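Local coordinates for protein LEOA (Escherichia coli, PDB 4AUR) that probably binds and hydrolyses GTP as a bacterial dynamin of enterotoxigenic Escherichia coli, at residues R133-A138 and R164-L169; H139-V144 and S170-V175; L359-D364 and G471-A476; V366-H371 and K455-T460. All coordinates share one frame; numbering follows the deposited sequence.

Interaction 1: residues R133-A138 and R164-L169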
# COMPACT_ATOMS: atom_id res chain seq x y z
N ARG A 133 4.54 -18.57 -39.24
CA ARG A 133 4.77 -17.19 -38.77
C ARG A 133 3.84 -16.18 -39.46
O ARG A 133 3.34 -15.27 -38.82
CB ARG A 133 6.22 -16.81 -39.00
CG ARG A 133 6.70 -15.53 -38.32
CD ARG A 133 8.15 -15.21 -38.68
NE ARG A 133 8.86 -16.44 -39.03
CZ ARG A 133 9.74 -16.58 -40.02
NH1 ARG A 133 10.09 -15.55 -40.78
NH2 ARG A 133 10.29 -17.76 -40.24
N TYR A 134 3.59 -16.33 -40.75
CA TYR A 134 2.81 -15.32 -41.44
C TYR A 134 1.36 -15.39 -41.01
O TYR A 134 0.70 -14.37 -40.88
CB TYR A 134 2.94 -15.45 -42.97
CG TYR A 134 3.96 -14.48 -43.56
CD1 TYR A 134 5.31 -14.74 -43.49
CD2 TYR A 134 3.55 -13.29 -44.15
CE1 TYR A 134 6.23 -13.86 -44.01
CE2 TYR A 134 4.47 -12.40 -44.67
CZ TYR A 134 5.80 -12.69 -44.60
OH TYR A 134 6.70 -11.80 -45.13
N ILE A 135 0.85 -16.59 -40.76
CA ILE A 135 -0.52 -16.72 -40.28
C ILE A 135 -0.66 -16.43 -38.78
O ILE A 135 -1.64 -15.81 -38.36
CB ILE A 135 -1.13 -18.05 -40.69
CG1 ILE A 135 -1.39 -17.99 -42.20
CG2 ILE A 135 -2.47 -18.27 -40.01
CD1 ILE A 135 -1.50 -19.35 -42.86
N SER A 136 0.31 -16.84 -37.97
CA SER A 136 0.32 -16.40 -36.58
C SER A 136 0.19 -14.88 -36.52
O SER A 136 -0.70 -14.36 -35.84
CB SER A 136 1.59 -16.83 -35.87
OG SER A 136 1.48 -18.15 -35.40
N GLU A 137 1.09 -14.19 -37.23
CA GLU A 137 1.19 -12.71 -37.20
C GLU A 137 0.18 -11.99 -38.11
O GLU A 137 0.45 -10.91 -38.58
CB GLU A 137 2.64 -12.24 -37.51
CG GLU A 137 3.63 -12.49 -36.37
CD GLU A 137 5.12 -12.43 -36.75
OE1 GLU A 137 5.43 -11.91 -37.85
OE2 GLU A 137 5.97 -12.89 -35.93
N ALA A 138 -0.96 -12.61 -38.37
CA ALA A 138 -2.06 -11.94 -39.02
C ALA A 138 -3.07 -11.47 -37.97
O ALA A 138 -3.20 -12.06 -36.90
CB ALA A 138 -2.73 -12.87 -39.99
N ARG A 164 -5.76 -25.02 -32.64
CA ARG A 164 -4.98 -25.62 -31.60
C ARG A 164 -3.51 -25.24 -31.74
O ARG A 164 -2.98 -24.52 -30.89
CB ARG A 164 -5.15 -27.13 -31.58
CG ARG A 164 -4.47 -27.78 -30.39
CD ARG A 164 -5.48 -28.04 -29.30
NE ARG A 164 -5.87 -26.80 -28.66
CZ ARG A 164 -7.01 -26.60 -28.01
NH1 ARG A 164 -7.93 -27.57 -27.89
NH2 ARG A 164 -7.25 -25.42 -27.46
N ASP A 165 -2.86 -25.72 -32.81
CA ASP A 165 -1.42 -25.54 -32.99
C ASP A 165 -1.07 -24.04 -32.92
O ASP A 165 -0.28 -23.65 -32.07
CB ASP A 165 -0.99 -26.14 -34.33
CG ASP A 165 0.51 -26.40 -34.44
OD1 ASP A 165 1.32 -25.95 -33.58
OD2 ASP A 165 0.88 -27.09 -35.43
N LEU A 166 -1.69 -23.22 -33.77
CA LEU A 166 -1.35 -21.81 -33.87
C LEU A 166 -2.13 -20.96 -32.90
O LEU A 166 -1.78 -19.82 -32.69
CB LEU A 166 -1.62 -21.27 -35.26
CG LEU A 166 -0.85 -21.89 -36.43
CD1 LEU A 166 -1.21 -21.12 -37.68
CD2 LEU A 166 0.65 -21.88 -36.19
N ASN A 167 -3.21 -21.49 -32.35
CA ASN A 167 -3.82 -20.87 -31.19
C ASN A 167 -4.51 -19.55 -31.54
O ASN A 167 -4.53 -18.63 -30.73
CB ASN A 167 -2.71 -20.67 -30.12
CG ASN A 167 -3.24 -20.22 -28.78
OD1 ASN A 167 -2.60 -19.40 -28.12
ND2 ASN A 167 -4.40 -20.72 -28.38
N LYS A 168 -5.11 -19.47 -32.73
CA LYS A 168 -5.68 -18.22 -33.25
C LYS A 168 -7.18 -18.23 -33.29
O LYS A 168 -7.79 -17.61 -34.17
CB LYS A 168 -5.16 -17.95 -34.65
CG LYS A 168 -3.65 -17.90 -34.76
CD LYS A 168 -3.12 -16.58 -34.25
CE LYS A 168 -3.41 -15.49 -35.26
NZ LYS A 168 -3.18 -14.15 -34.71
N LEU A 169 -7.80 -18.90 -32.33
CA LEU A 169 -9.26 -18.94 -32.27
C LEU A 169 -9.83 -17.54 -31.97
O LEU A 169 -10.80 -17.13 -32.59
CB LEU A 169 -9.68 -19.98 -31.22
CG LEU A 169 -11.14 -20.26 -30.85
CD1 LEU A 169 -11.20 -21.52 -30.00
CD2 LEU A 169 -11.76 -19.14 -30.06

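Interaction 2: residues H139-V144 and S170-V175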
# COMPACT_ATOMS: atom_id res chain seq x y z
N HIS A 139 -3.80 -10.42 -38.30
CA HIS A 139 -4.67 -9.77 -37.35
C HIS A 139 -6.07 -10.33 -37.46
O HIS A 139 -6.88 -10.20 -36.53
CB HIS A 139 -4.68 -8.29 -37.61
CG HIS A 139 -3.32 -7.71 -37.79
ND1 HIS A 139 -2.65 -7.06 -36.79
CD2 HIS A 139 -2.51 -7.67 -38.87
CE1 HIS A 139 -1.48 -6.64 -37.23
NE2 HIS A 139 -1.37 -7.00 -38.50
N LEU A 140 -6.35 -10.96 -38.59
CA LEU A 140 -7.68 -11.50 -38.85
C LEU A 140 -7.54 -12.76 -39.68
O LEU A 140 -6.69 -12.83 -40.56
CB LEU A 140 -8.48 -10.48 -39.65
CG LEU A 140 -9.54 -9.66 -38.94
CD1 LEU A 140 -10.24 -8.75 -39.94
CD2 LEU A 140 -10.54 -10.61 -38.33
N ILE A 141 -8.38 -13.75 -39.42
CA ILE A 141 -8.36 -14.99 -40.17
C ILE A 141 -9.77 -15.33 -40.58
O ILE A 141 -10.64 -15.43 -39.74
CB ILE A 141 -7.76 -16.13 -39.32
CG1 ILE A 141 -6.35 -15.77 -38.88
CG2 ILE A 141 -7.76 -17.45 -40.10
CD1 ILE A 141 -5.61 -16.90 -38.23
N PHE A 142 -10.01 -15.47 -41.86
CA PHE A 142 -11.34 -15.84 -42.35
C PHE A 142 -11.26 -17.24 -42.84
O PHE A 142 -10.55 -17.53 -43.78
CB PHE A 142 -11.79 -14.98 -43.53
CG PHE A 142 -11.98 -13.52 -43.21
CD1 PHE A 142 -12.23 -13.08 -41.92
CD2 PHE A 142 -11.94 -12.58 -44.24
CE1 PHE A 142 -12.42 -11.73 -41.66
CE2 PHE A 142 -12.14 -11.23 -43.99
CZ PHE A 142 -12.37 -10.81 -42.70
N TYR A 143 -11.97 -18.13 -42.18
CA TYR A 143 -12.09 -19.49 -42.67
C TYR A 143 -13.45 -19.58 -43.33
O TYR A 143 -14.47 -19.60 -42.66
CB TYR A 143 -11.97 -20.49 -41.52
CG TYR A 143 -11.46 -21.80 -41.99
CD1 TYR A 143 -12.26 -22.62 -42.77
CD2 TYR A 143 -10.18 -22.20 -41.71
CE1 TYR A 143 -11.80 -23.82 -43.24
CE2 TYR A 143 -9.71 -23.40 -42.18
CZ TYR A 143 -10.53 -24.20 -42.94
OH TYR A 143 -10.06 -25.39 -43.41
N VAL A 144 -13.46 -19.59 -44.66
CA VAL A 144 -14.71 -19.54 -45.41
C VAL A 144 -15.15 -20.94 -45.77
O VAL A 144 -14.39 -21.69 -46.41
CB VAL A 144 -14.57 -18.74 -46.70
CG1 VAL A 144 -15.83 -18.84 -47.53
CG2 VAL A 144 -14.27 -17.28 -46.39
N SER A 170 -9.23 -16.80 -31.05
CA SER A 170 -9.73 -15.46 -30.71
C SER A 170 -9.72 -14.53 -31.92
O SER A 170 -10.39 -13.51 -31.88
CB SER A 170 -8.93 -14.81 -29.56
OG SER A 170 -7.72 -14.21 -30.00
N SER A 171 -8.95 -14.85 -32.96
CA SER A 171 -8.80 -13.98 -34.12
C SER A 171 -9.27 -14.59 -35.44
O SER A 171 -8.97 -14.08 -36.52
CB SER A 171 -7.35 -13.48 -34.22
OG SER A 171 -6.43 -14.47 -34.60
N THR A 172 -10.03 -15.68 -35.36
CA THR A 172 -10.57 -16.35 -36.53
C THR A 172 -12.09 -16.26 -36.60
O THR A 172 -12.78 -16.60 -35.64
CB THR A 172 -10.21 -17.81 -36.48
OG1 THR A 172 -8.80 -17.93 -36.60
CG2 THR A 172 -10.88 -18.57 -37.59
N ILE A 173 -12.60 -15.81 -37.75
CA ILE A 173 -14.03 -15.85 -38.05
C ILE A 173 -14.31 -16.93 -39.07
O ILE A 173 -13.81 -16.87 -40.22
CB ILE A 173 -14.55 -14.55 -38.68
CG1 ILE A 173 -14.41 -13.38 -37.72
CG2 ILE A 173 -16.02 -14.69 -39.00
CD1 ILE A 173 -14.26 -12.06 -38.44
N PHE A 174 -15.10 -17.92 -38.67
CA PHE A 174 -15.64 -18.88 -39.63
C PHE A 174 -16.84 -18.25 -40.31
O PHE A 174 -17.76 -17.73 -39.65
CB PHE A 174 -16.00 -20.17 -38.96
CG PHE A 174 -14.81 -20.90 -38.49
CD1 PHE A 174 -14.16 -21.76 -39.32
CD2 PHE A 174 -14.32 -20.68 -37.22
CE1 PHE A 174 -13.03 -22.41 -38.89
CE2 PHE A 174 -13.19 -21.33 -36.78
CZ PHE A 174 -12.54 -22.20 -37.63
N VAL A 175 -16.80 -18.29 -41.64
CA VAL A 175 -17.70 -17.52 -42.44
C VAL A 175 -18.51 -18.48 -43.25
O VAL A 175 -18.01 -19.04 -44.23
CB VAL A 175 -16.92 -16.57 -43.34
CG1 VAL A 175 -17.83 -15.89 -44.34
CG2 VAL A 175 -16.21 -15.55 -42.48

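Interaction 3: residues L359-D364 and G471-A476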
# COMPACT_ATOMS: atom_id res chain seq x y z
N LEU A 359 4.98 16.75 67.58
CA LEU A 359 6.36 16.70 67.10
C LEU A 359 7.06 15.39 67.35
O LEU A 359 7.80 14.89 66.50
CB LEU A 359 7.16 17.76 67.84
CG LEU A 359 6.90 19.22 67.44
CD1 LEU A 359 7.32 20.21 68.52
CD2 LEU A 359 7.68 19.51 66.18
N GLY A 360 6.91 14.85 68.55
CA GLY A 360 7.53 13.59 68.93
C GLY A 360 8.65 13.91 69.88
O GLY A 360 9.39 14.81 69.61
N TYR A 361 8.79 13.19 70.99
CA TYR A 361 9.82 13.52 71.98
C TYR A 361 10.43 12.27 72.58
O TYR A 361 9.75 11.53 73.26
CB TYR A 361 9.22 14.44 73.05
CG TYR A 361 10.15 14.83 74.18
CD1 TYR A 361 11.50 15.14 73.96
CD2 TYR A 361 9.67 14.93 75.46
CE1 TYR A 361 12.34 15.49 74.99
CE2 TYR A 361 10.50 15.28 76.50
CZ TYR A 361 11.83 15.56 76.27
OH TYR A 361 12.62 15.91 77.35
N THR A 362 11.72 12.05 72.32
CA THR A 362 12.40 10.78 72.55
C THR A 362 13.80 11.05 73.17
O THR A 362 14.24 12.20 73.21
CB THR A 362 12.53 10.02 71.21
OG1 THR A 362 11.24 9.79 70.65
CG2 THR A 362 13.18 8.68 71.38
N GLU A 363 14.50 10.03 73.66
CA GLU A 363 15.89 10.25 74.09
C GLU A 363 16.70 10.88 72.95
O GLU A 363 17.36 11.89 73.16
CB GLU A 363 16.54 8.94 74.58
CG GLU A 363 18.07 8.96 74.70
CD GLU A 363 18.63 9.88 75.80
OE1 GLU A 363 17.88 10.73 76.36
OE2 GLU A 363 19.84 9.75 76.10
N ASP A 364 16.62 10.27 71.77
CA ASP A 364 17.11 10.83 70.49
C ASP A 364 16.91 12.34 70.37
O ASP A 364 17.79 13.06 69.88
CB ASP A 364 16.37 10.19 69.29
CG ASP A 364 16.88 8.78 68.91
OD1 ASP A 364 17.88 8.29 69.49
OD2 ASP A 364 16.27 8.18 68.00
N GLY A 471 10.44 17.93 80.57
CA GLY A 471 10.33 16.80 81.47
C GLY A 471 11.05 15.58 80.94
O GLY A 471 11.43 15.53 79.77
N PRO A 472 11.26 14.58 81.81
CA PRO A 472 11.95 13.38 81.39
C PRO A 472 11.11 12.62 80.37
O PRO A 472 9.91 12.45 80.57
CB PRO A 472 12.09 12.59 82.68
CG PRO A 472 10.93 13.05 83.52
CD PRO A 472 10.84 14.51 83.22
N VAL A 473 11.76 12.16 79.30
CA VAL A 473 11.08 11.53 78.16
C VAL A 473 10.23 10.37 78.60
O VAL A 473 10.62 9.61 79.48
CB VAL A 473 12.11 11.02 77.14
CG1 VAL A 473 11.50 10.02 76.15
CG2 VAL A 473 12.72 12.19 76.41
N GLY A 474 9.04 10.24 77.99
CA GLY A 474 8.19 9.06 78.16
C GLY A 474 7.57 8.86 79.52
O GLY A 474 6.98 7.80 79.78
N ALA A 475 7.66 9.88 80.38
CA ALA A 475 7.04 9.86 81.72
C ALA A 475 5.90 10.86 81.85
O ALA A 475 5.85 11.85 81.15
CB ALA A 475 8.08 10.15 82.80
N ALA A 476 4.99 10.57 82.78
CA ALA A 476 3.95 11.50 83.19
C ALA A 476 4.63 12.70 83.82
O ALA A 476 5.42 12.55 84.76
CB ALA A 476 3.00 10.84 84.19

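Interaction 4: residues V366-H371 and K455-T460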
# COMPACT_ATOMS: atom_id res chain seq x y z
N VAL A 366 13.73 15.58 69.54
CA VAL A 366 12.42 16.00 69.06
C VAL A 366 12.38 15.93 67.55
O VAL A 366 13.39 16.17 66.90
CB VAL A 366 12.08 17.44 69.46
CG1 VAL A 366 10.59 17.65 69.46
CG2 VAL A 366 12.61 17.74 70.84
N GLY A 367 11.21 15.59 67.01
CA GLY A 367 10.93 15.69 65.59
C GLY A 367 10.41 14.44 64.88
O GLY A 367 9.98 14.52 63.74
N PHE A 368 10.47 13.28 65.51
CA PHE A 368 10.18 12.04 64.82
C PHE A 368 8.75 11.98 64.32
O PHE A 368 8.52 11.45 63.25
CB PHE A 368 10.43 10.83 65.73
CG PHE A 368 10.35 9.51 65.04
CD1 PHE A 368 11.28 9.16 64.09
CD2 PHE A 368 9.34 8.63 65.33
CE1 PHE A 368 11.22 7.95 63.43
CE2 PHE A 368 9.25 7.41 64.67
CZ PHE A 368 10.20 7.07 63.72
N LYS A 369 7.79 12.51 65.08
CA LYS A 369 6.39 12.37 64.73
C LYS A 369 6.03 13.28 63.56
O LYS A 369 5.19 12.96 62.74
CB LYS A 369 5.48 12.69 65.91
CG LYS A 369 4.05 12.21 65.73
CD LYS A 369 3.23 12.39 67.00
CE LYS A 369 1.92 11.62 66.95
NZ LYS A 369 1.24 11.61 68.28
N LEU A 370 6.67 14.44 63.52
CA LEU A 370 6.49 15.38 62.45
C LEU A 370 7.13 14.81 61.21
O LEU A 370 6.55 14.83 60.13
CB LEU A 370 7.20 16.66 62.79
CG LEU A 370 7.00 17.75 61.76
CD1 LEU A 370 5.52 18.01 61.60
CD2 LEU A 370 7.71 19.00 62.22
N HIS A 371 8.33 14.30 61.36
CA HIS A 371 9.06 13.74 60.26
C HIS A 371 8.23 12.68 59.51
O HIS A 371 8.03 12.74 58.31
CB HIS A 371 10.37 13.18 60.78
CG HIS A 371 11.01 12.20 59.87
ND1 HIS A 371 11.70 12.58 58.74
CD2 HIS A 371 11.10 10.85 59.93
CE1 HIS A 371 12.18 11.51 58.14
NE2 HIS A 371 11.82 10.44 58.84
N LYS A 455 17.03 7.53 52.99
CA LYS A 455 17.50 8.84 53.45
C LYS A 455 17.47 8.92 54.99
O LYS A 455 16.41 9.10 55.58
CB LYS A 455 16.66 9.95 52.82
CG LYS A 455 17.19 11.36 53.06
CD LYS A 455 16.52 12.39 52.16
CE LYS A 455 16.89 13.81 52.56
NZ LYS A 455 16.23 14.83 51.69
N PRO A 456 18.64 8.81 55.65
CA PRO A 456 18.59 8.69 57.10
C PRO A 456 18.21 10.01 57.76
O PRO A 456 18.45 11.10 57.21
CB PRO A 456 20.02 8.29 57.49
CG PRO A 456 20.87 8.89 56.42
CD PRO A 456 20.03 9.01 55.17
N TRP A 457 17.62 9.88 58.94
CA TRP A 457 17.12 11.01 59.68
C TRP A 457 17.64 10.96 61.12
O TRP A 457 17.55 9.93 61.80
CB TRP A 457 15.60 10.99 59.63
CG TRP A 457 14.99 12.16 60.25
CD1 TRP A 457 14.75 13.37 59.67
CD2 TRP A 457 14.51 12.24 61.60
NE1 TRP A 457 14.15 14.21 60.58
CE2 TRP A 457 14.00 13.55 61.77
CE3 TRP A 457 14.47 11.34 62.67
CZ2 TRP A 457 13.45 13.98 62.98
CZ3 TRP A 457 13.94 11.77 63.87
CH2 TRP A 457 13.43 13.09 64.02
N GLU A 458 18.19 12.08 61.56
CA GLU A 458 18.59 12.25 62.95
C GLU A 458 17.57 13.20 63.54
O GLU A 458 17.18 14.15 62.89
CB GLU A 458 20.00 12.83 63.05
CG GLU A 458 21.09 12.05 62.28
CD GLU A 458 21.77 10.94 63.09
OE1 GLU A 458 21.62 10.88 64.34
OE2 GLU A 458 22.48 10.11 62.47
N ALA A 459 17.13 12.93 64.77
CA ALA A 459 16.35 13.90 65.55
C ALA A 459 17.18 15.06 66.09
O ALA A 459 18.40 14.98 66.20
CB ALA A 459 15.67 13.19 66.70
N THR A 460 16.50 16.12 66.50
CA THR A 460 17.14 17.30 67.06
C THR A 460 17.13 17.27 68.58
O THR A 460 16.06 17.25 69.19
CB THR A 460 16.40 18.56 66.57
OG1 THR A 460 16.42 18.57 65.14
CG2 THR A 460 17.04 19.83 67.14

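Interaction 1: residues R133-A138 and R164-L169
Lys168 and Leu166, in the stretch that follows helix 156-165, meet Ser136, Ile135 and Ala138 where helix 129-136 gives way to a loop. Both helices belong to the P-loop GTPase fold of the dynamin family, and the contact is largely buried.

Hydrogen bonding comes first. The Lys168 ammonium group donates to two backbone carbonyls: NZ lies 2.7 Å from Ser136 O, in the plane of that carbonyl, and 3.0 Å from Ala138 O, almost in line with the C=O bond. Bends at chi2 (-77°) and chi3 (-75°) fold the chain, placing CD and then CE close to the helix end. A weak third bond runs from NZ to Ser171 OG. A positive charge at the C-terminal end of helix 129-136, beside Ser136 O, would be expected to suit the helix dipole, and with these partners the buried ammonium group is not left without acceptors.

The apolar part is smaller. Leu166 spreads its two methyls over the helix: CD1 meets Ile135 CG2 at 3.9 Å, the two side chains crossing at about a right angle, while CD2 lies beside the Ser136 hydroxyl. Trp161 of helix 156-165 packs on both Ile135 and Leu166, and Ile135 also reaches Ala57 of strand 54-60. A salt bridge between Asp165 and Arg132 adds a second polar tie. Lys168 CE lies 3.6 Å from Ile135 O.

Interaction 2: residues H139-V144 and S170-V175
Ile141 to Val144 pair in register with Thr172 to Val175 as two parallel strands, their segment axes 4.6 Å apart at closest and turned 23° from each other. Four backbone bonds join them: Ile141 N to Ser171 O (3.0 Å), Ile173 N to Ile141 O (2.8 Å), Tyr143 N to Ile173 O and Val175 N to Tyr143 O.

On one face Tyr143 turns CG anti to its backbone N (chi1 -154°), which brings CG to the Phe174 ring. That ring comes in obliquely against the root of the tyrosine: Phe174 CD1 lies 3.4 Å from Tyr143 CB, with the two ring planes 36° apart. On that same face Thr172 OG1 sits against Ile141 CB, while the hydrogen bond of that hydroxyl is with Lys168 O. On the other face Ile173 CD1 meets the Phe142 ring at its edge, 3.7 Å from CE1, the two side chains side by side and pointing the same way. Val144 CG2 packs on Val175 CB there.

The strands open and close a beta-alpha-beta unit whose helix, 156-165, covers the Tyr143 and Phe174 face through Ile158, Val162 and Leu163. Helix 250-273 packs on Ile173 and Val175, and strand 54-60 pairs with the far edge of strand 140-146.

Interaction 3: residues L359-D364 and G471-A476
The phenol ring of Tyr361 has a methyl of Val473 over one face and the carbonyl oxygen of Gly471 at its edge, in the ring plane. Val473 CG2 stands above the plane, displaced toward the rim, 3.7 Å from the centroid of the Tyr361 ring. This is a CH-pi contact, 19° off the ring normal. The nearest ring atom is CZ, toward the hydroxyl end.

That hydroxyl makes the polar bond across the contact. Tyr361 OH donates to Gly471 O over 2.7 Å, with a C=O...OH angle of 167°. CG is anti to the backbone N (chi1 177°); the CB bond does not aim at the other loop, but the ring end comes to it.

Val473 uses both branches. CG2 covers the ring and also approaches Thr362 O at 3.5 Å, while CG1 sits against the backbone, 3.7 Å from Tyr361 O and 3.8 Å from Thr362 CA. Met355 and Asp356 of helix 351-359 also pack against Tyr361, and Arg352 touches the same side chain and hydrogen-bonds through NH1 to Pro472 O.

The contact joins two surface loops far out in the dynamin-like helical domain. Val473 reaches the tyrosine from the second position of a type II beta turn, Pro472 to Ala475, closed by a weak hydrogen bond from Ala475 N to Pro472 O, with Gly474 at the positive-phi third position usual for such turns.

Interaction 4: residues V366-H371 and K455-T460
His371 and Trp457 each hold CG anti to the backbone N, with chi1 at 161° and -175°; in both, CB points toward the other segment and chi1 puts CG beside the carbonyl carbon. The imidazole and the five-membered ring of the indole then stack face to face, centroids 3.7 Å apart and planes 20° from parallel, the side chains running past each other in opposite directions. His371 ND1 lies over Trp457 CD1 at 3.3 Å; its approach to Trp457 NE1 is too poorly angled for a hydrogen bond. Each CB in turn rests over the partner's ring in a CH-pi contact.

Phe368 completes an aromatic cluster. It presents its edge, CD1 being 3.7 Å from Trp457 CZ3, and the two rings are oblique to one another. The far end of the indole reaches the start of helix 368-408, where Gly367 occupies the N-cap position of this long helix of the dynamin-like helical domain: Trp457 CH2 lies 3.4 Å from Gly367 C and 3.3 Å from Phe368 N. On the indole face opposite His371, Ala459 N of the same segment lies above the plane, displaced toward the rim.

Beyond the rings the backbones pair directly. Val366 and Thr460 form a single antiparallel bridge, a hydrogen-bonded pair: Val366 N donates almost straight to Thr460 O at 2.9 Å, and Thr460 N returns a bond to Val366 O at 3.1 Å. Ala459 CB packs beside that same Val366 carbonyl.

How the interactions relate
From the N terminus, residues 133-138 run into 139-144, and 164-169 into 170-175, so interactions 1 and 2 cross. Each closes a 25-residue loop, that of interaction 1 holding strand 140-146 and most of helix 156-165, that of interaction 2 the whole helix. They touch where Ile141 CD1 packs on Ile135 and Lys168, tying helix ends to sheet in the GTPase fold. The chain then crosses to the opposite side, about 120 Å between the centres of interactions 2 and 3. Interaction 3 closes a 106-residue loop of the helical domain, and interaction 4 a shorter one within it. These two touch through Leu359 O, probably hydrogen-bonded to Lys369 N, at the turn between helices 351-359 and 368-408.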